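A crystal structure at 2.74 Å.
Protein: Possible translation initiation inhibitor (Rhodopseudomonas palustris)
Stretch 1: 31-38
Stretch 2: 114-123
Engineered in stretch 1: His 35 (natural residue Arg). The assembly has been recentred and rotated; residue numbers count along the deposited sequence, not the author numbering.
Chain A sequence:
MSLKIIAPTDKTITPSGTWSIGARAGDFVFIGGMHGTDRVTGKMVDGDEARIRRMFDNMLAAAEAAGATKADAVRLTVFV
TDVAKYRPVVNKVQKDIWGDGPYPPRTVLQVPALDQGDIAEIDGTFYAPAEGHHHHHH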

ATOM      1  N   ILE A  31       1.168  10.277   3.406  1.00 42.04           N
ATOM      2  CA  ILE A  31       1.898  11.009   2.417  1.00 42.24           C
ATOM      3  C   ILE A  31       1.783  10.329   1.043  1.00 42.68           C
ATOM      4  O   ILE A  31       1.976   9.109   0.920  1.00 43.13           O
ATOM      5  CB  ILE A  31       3.361  11.177   2.861  1.00 41.97           C
ATOM      6  CG1 ILE A  31       3.421  11.791   4.265  1.00 42.42           C
ATOM      7  CG2 ILE A  31       4.128  12.009   1.869  1.00 41.37           C
ATOM      8  CD1 ILE A  31       2.807  13.223   4.411  1.00 42.08           C
ATOM      9  N   GLY A  32       1.462  11.110   0.013  1.00 42.83           N
ATOM     10  CA  GLY A  32       1.452  10.597  -1.368  1.00 43.29           C
ATOM     11  C   GLY A  32       2.832  10.155  -1.832  1.00 43.77           C
ATOM     12  O   GLY A  32       3.843  10.409  -1.163  1.00 44.53           O
ATOM     13  N   GLY A  33       2.887   9.478  -2.970  1.00 43.90           N
ATOM     14  CA  GLY A  33       4.150   8.981  -3.482  1.00 43.94           C
ATOM     15  C   GLY A  33       5.121  10.121  -3.672  1.00 44.41           C
ATOM     16  O   GLY A  33       4.777  11.135  -4.288  1.00 44.84           O
ATOM     17  N   MET A  34       6.321   9.950  -3.120  1.00 44.30           N
ATOM     18  CA  MET A  34       7.398  10.917  -3.201  1.00 44.35           C
ATOM     19  C   MET A  34       8.576  10.359  -3.974  1.00 45.67           C
ATOM     20  O   MET A  34       8.885   9.173  -3.883  1.00 46.25           O
ATOM     21  CB  MET A  34       7.867  11.266  -1.799  1.00 43.68           C
ATOM     22  CG  MET A  34       6.929  12.238  -1.065  1.00 42.24           C
ATOM     23  SD  MET A  34       6.672  13.795  -1.913  1.00 34.05           S
ATOM     24  CE  MET A  34       5.243  14.277  -1.014  1.00 38.53           C
ATOM     25  N   HIS A  35       9.239  11.193  -4.761  1.00 47.12           N
ATOM     26  CA  HIS A  35      10.518  10.759  -5.294  1.00 48.80           C
ATOM     27  C   HIS A  35      11.578  11.825  -5.208  1.00 48.45           C
ATOM     28  O   HIS A  35      11.311  12.919  -4.705  1.00 49.05           O
ATOM     29  CB  HIS A  35      10.414  10.077  -6.670  1.00 49.92           C
ATOM     30  CG  HIS A  35       9.618  10.835  -7.668  1.00 55.66           C
ATOM     31  ND1 HIS A  35      10.205  11.590  -8.665  1.00 61.81           N
ATOM     32  CD2 HIS A  35       8.280  10.959  -7.835  1.00 62.00           C
ATOM     33  CE1 HIS A  35       9.262  12.164  -9.396  1.00 65.12           C
ATOM     34  NE2 HIS A  35       8.084  11.806  -8.908  1.00 67.32           N
ATOM     35  N   GLY A  36      12.785  11.496  -5.658  1.00 48.33           N
ATOM     36  CA  GLY A  36      13.983  12.306  -5.415  1.00 47.73           C
ATOM     37  C   GLY A  36      14.114  13.528  -6.299  1.00 47.77           C
ATOM     38  O   GLY A  36      15.188  13.791  -6.849  1.00 47.54           O
ATOM     39  N   THR A  37      13.028  14.289  -6.432  1.00 47.73           N
ATOM     40  CA  THR A  37      13.062  15.548  -7.167  1.00 47.91           C
ATOM     41  C   THR A  37      13.400  16.704  -6.241  1.00 48.07           C
ATOM     42  O   THR A  37      13.154  16.623  -5.036  1.00 48.13           O
ATOM     43  CB  THR A  37      11.711  15.886  -7.754  1.00 47.92           C
ATOM     44  OG1 THR A  37      10.748  15.879  -6.698  1.00 47.02           O
ATOM     45  CG2 THR A  37      11.333  14.898  -8.820  1.00 48.53           C
ATOM     46  N   ASP A  38      13.955  17.767  -6.830  1.00 47.72           N
ATOM     47  CA  ASP A  38      14.215  19.029  -6.161  1.00 47.73           C
ATOM     48  C   ASP A  38      12.909  19.764  -6.073  1.00 46.93           C
ATOM     49  O   ASP A  38      12.253  19.949  -7.085  1.00 46.63           O
ATOM     50  CB  ASP A  38      15.215  19.844  -7.010  1.00 48.94           C
ATOM     51  CG  ASP A  38      15.491  21.269  -6.465  1.00 51.08           C
ATOM     52  OD1 ASP A  38      14.543  21.991  -6.065  1.00 52.44           O
ATOM     53  OD2 ASP A  38      16.682  21.666  -6.469  1.00 53.10           O
ATOM     54  N   LEU A 114       8.460   4.043 -13.115  1.00 63.17           N
ATOM     55  CA  LEU A 114       8.049   4.943 -12.016  1.00 64.09           C
ATOM     56  C   LEU A 114       7.607   6.303 -12.518  1.00 65.11           C
ATOM     57  O   LEU A 114       7.861   6.627 -13.676  1.00 65.62           O
ATOM     58  CB  LEU A 114       9.196   5.108 -10.998  1.00 63.15           C
ATOM     59  CG  LEU A 114       9.251   3.943 -10.022  1.00 60.99           C
ATOM     60  CD1 LEU A 114      10.366   4.097  -9.049  1.00 59.91           C
ATOM     61  CD2 LEU A 114       7.930   3.807  -9.297  1.00 58.73           C
ATOM     62  N   ASP A 115       6.957   7.097 -11.659  1.00 66.27           N
ATOM     63  CA  ASP A 115       6.858   8.550 -11.915  1.00 67.75           C
ATOM     64  C   ASP A 115       8.158   8.976 -12.690  1.00 67.72           C
ATOM     65  O   ASP A 115       9.277   8.794 -12.182  1.00 67.99           O
ATOM     66  CB  ASP A 115       6.726   9.360 -10.581  1.00 67.86           C
ATOM     67  CG  ASP A 115       5.240   9.485 -10.020  1.00 69.62           C
ATOM     68  OD1 ASP A 115       4.261   8.826 -10.488  1.00 71.14           O
ATOM     69  OD2 ASP A 115       5.065  10.266  -9.047  1.00 68.43           O
ATOM     70  N   GLN A 116       8.031   9.457 -13.930  1.00 67.52           N
ATOM     71  CA  GLN A 116       9.161  10.181 -14.595  1.00 67.58           C
ATOM     72  C   GLN A 116      10.411   9.366 -15.064  1.00 66.61           C
ATOM     73  O   GLN A 116      11.352   9.931 -15.653  1.00 66.45           O
ATOM     74  CB  GLN A 116       9.602  11.344 -13.680  1.00 68.12           C
ATOM     75  CG  GLN A 116      10.265  12.561 -14.330  1.00 70.50           C
ATOM     76  CD  GLN A 116       9.861  13.880 -13.629  1.00 72.44           C
ATOM     77  OE1 GLN A 116       8.719  14.346 -13.795  1.00 73.96           O
ATOM     78  NE2 GLN A 116      10.791  14.478 -12.857  1.00 68.89           N
ATOM     79  N   GLY A 117      10.419   8.055 -14.821  1.00 65.40           N
ATOM     80  CA  GLY A 117      11.576   7.218 -15.172  1.00 63.50           C
ATOM     81  C   GLY A 117      12.585   7.184 -14.035  1.00 62.30           C
ATOM     82  O   GLY A 117      13.727   6.740 -14.217  1.00 61.80           O
ATOM     83  N   ASP A 118      12.140   7.659 -12.860  1.00 60.91           N
ATOM     84  CA  ASP A 118      12.926   7.671 -11.624  1.00 59.51           C
ATOM     85  C   ASP A 118      13.303   6.251 -11.173  1.00 57.80           C
ATOM     86  O   ASP A 118      12.718   5.261 -11.633  1.00 57.64           O
ATOM     87  CB  ASP A 118      12.152   8.403 -10.513  1.00 60.08           C
ATOM     88  CG  ASP A 118      13.079   9.128  -9.512  1.00 63.13           C
ATOM     89  OD1 ASP A 118      14.045   8.518  -8.980  1.00 64.58           O
ATOM     90  OD2 ASP A 118      12.838  10.334  -9.258  1.00 67.05           O
ATOM     91  N   ILE A 119      14.286   6.159 -10.284  1.00 55.59           N
ATOM     92  CA  ILE A 119      14.724   4.876  -9.750  1.00 53.70           C
ATOM     93  C   ILE A 119      14.020   4.403  -8.472  1.00 52.34           C
ATOM     94  O   ILE A 119      14.183   3.266  -8.073  1.00 52.61           O
ATOM     95  CB  ILE A 119      16.237   4.856  -9.514  1.00 53.65           C
ATOM     96  CG1 ILE A 119      16.617   5.685  -8.277  1.00 53.79           C
ATOM     97  CG2 ILE A 119      16.952   5.308 -10.760  1.00 53.87           C
ATOM     98  CD1 ILE A 119      18.088   5.634  -7.956  1.00 53.88           C
ATOM     99  N   ALA A 120      13.242   5.256  -7.834  1.00 50.62           N
ATOM    100  CA  ALA A 120      12.651   4.924  -6.550  1.00 49.76           C
ATOM    101  C   ALA A 120      11.530   5.884  -6.216  1.00 49.63           C
ATOM    102  O   ALA A 120      11.645   7.090  -6.442  1.00 49.89           O
ATOM    103  CB  ALA A 120      13.698   4.935  -5.446  1.00 49.08           C
ATOM    104  N   GLU A 121      10.448   5.341  -5.681  1.00 49.17           N
ATOM    105  CA  GLU A 121       9.352   6.150  -5.201  1.00 49.63           C
ATOM    106  C   GLU A 121       8.915   5.538  -3.873  1.00 49.53           C
ATOM    107  O   GLU A 121       9.053   4.328  -3.687  1.00 49.50           O
ATOM    108  CB  GLU A 121       8.232   6.116  -6.222  1.00 49.53           C
ATOM    109  CG  GLU A 121       7.078   7.047  -5.941  1.00 51.74           C
ATOM    110  CD  GLU A 121       6.207   7.246  -7.164  1.00 54.82           C
ATOM    111  OE1 GLU A 121       5.092   7.780  -7.021  1.00 57.34           O
ATOM    112  OE2 GLU A 121       6.636   6.875  -8.283  1.00 55.21           O
ATOM    113  N   ILE A 122       8.426   6.361  -2.945  1.00 49.16           N
ATOM    114  CA  ILE A 122       8.118   5.861  -1.609  1.00 49.42           C
ATOM    115  C   ILE A 122       6.759   6.306  -1.133  1.00 48.68           C
ATOM    116  O   ILE A 122       6.348   7.391  -1.449  1.00 48.69           O
ATOM    117  CB  ILE A 122       9.242   6.200  -0.560  1.00 49.88           C
ATOM    118  CG1 ILE A 122       8.954   5.551   0.803  1.00 49.64           C
ATOM    119  CG2 ILE A 122       9.403   7.710  -0.351  1.00 51.73           C
ATOM    120  CD1 ILE A 122      10.165   5.431   1.701  1.00 47.50           C
ATOM    121  N   ASP A 123       6.074   5.437  -0.393  1.00 48.87           N
ATOM    122  CA  ASP A 123       4.794   5.734   0.268  1.00 49.33           C
ATOM    123  C   ASP A 123       4.933   5.677   1.778  1.00 48.30           C
ATOM    124  O   ASP A 123       5.327   4.649   2.321  1.00 48.85           O
ATOM    125  CB  ASP A 123       3.745   4.708  -0.104  1.00 50.15           C
ATOM    126  CG  ASP A 123       3.221   4.898  -1.485  1.00 54.45           C
ATOM    127  OD1 ASP A 123       3.605   5.915  -2.121  1.00 57.77           O
ATOM    128  OD2 ASP A 123       2.425   4.029  -1.928  1.00 58.22           O
TER

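What holds the two backbones together? The strand that includes Met 34 runs antiparallel to strand 120-123, with 154° between their N-to-C directions, and Met 34 faces Ile 122 as a hydrogen-bonded pair. Each residue gives and receives: Met 34 N donates to Ile 122 O at 3.1 Å, and Ile 122 N donates to Met 34 O at 3.0 Å. This one reciprocal pair therefore satisfies the backbone N and O of both residues. The same two carbonyls also draw CA-H...O contacts from the neighbouring positions, Gly 33 CA to Ile 122 O at 3.4 Å and Glu 121 CA to Met 34 O at 3.3 Å, as is common where antiparallel strands lie close. On the face shared by Met 34 and Ile 122, Met 34 CB meets Ile 122 CG2 at 4.1 Å, a modest apolar contact, because the ends of both side chains lead away from the opposing stretch.

Why is there room for the acidic side chains beside Gly 33? With no side chain here, Gly 33 CA can lie 3.4 Å from Asp 123 OD1 and 3.9 Å from Glu 121 OE1. A CB in the ideal position would be only 2.5 Å from Glu 121 OE1, a clash. The carboxylate of Glu 121 is also engaged within its own stretch: Asp 115 N donates a weak hydrogen bond to Glu 121 OE2 at 3.4 Å, linking the loop to the strand.

How does the engineered His 35 fit against the loop? Its ring reaches into the bend formed by Asp 115, Gln 116 and Asp 118, and it has the largest area covered by the other stretch of any residue here. His 35 ND1 donates to Asp 118 OD2 at 3.0 Å, with the carboxylate oxygen at the ring edge, near its plane, where a ring nitrogen can direct its hydrogen. Asp 115 O lies over one face of the ring, while His 35 NE2 packs 3.3 Å from Asp 115 CB.

What keeps the loop in position to receive the ring? Two backbone hydrogen bonds tighten it, Gly 117 N to Leu 114 O at 3.1 Å and Asp 118 N to Asp 115 O at 3.2 Å. Asp 118 uses both carboxylate oxygens: OD2 accepts from His 35, whereas Asp 118 OD1 accepts from Ile 119 N at 2.7 Å and is also bonded elsewhere in the structure. Its carboxylate thus joins the loop's own backbone to the histidine across the contact.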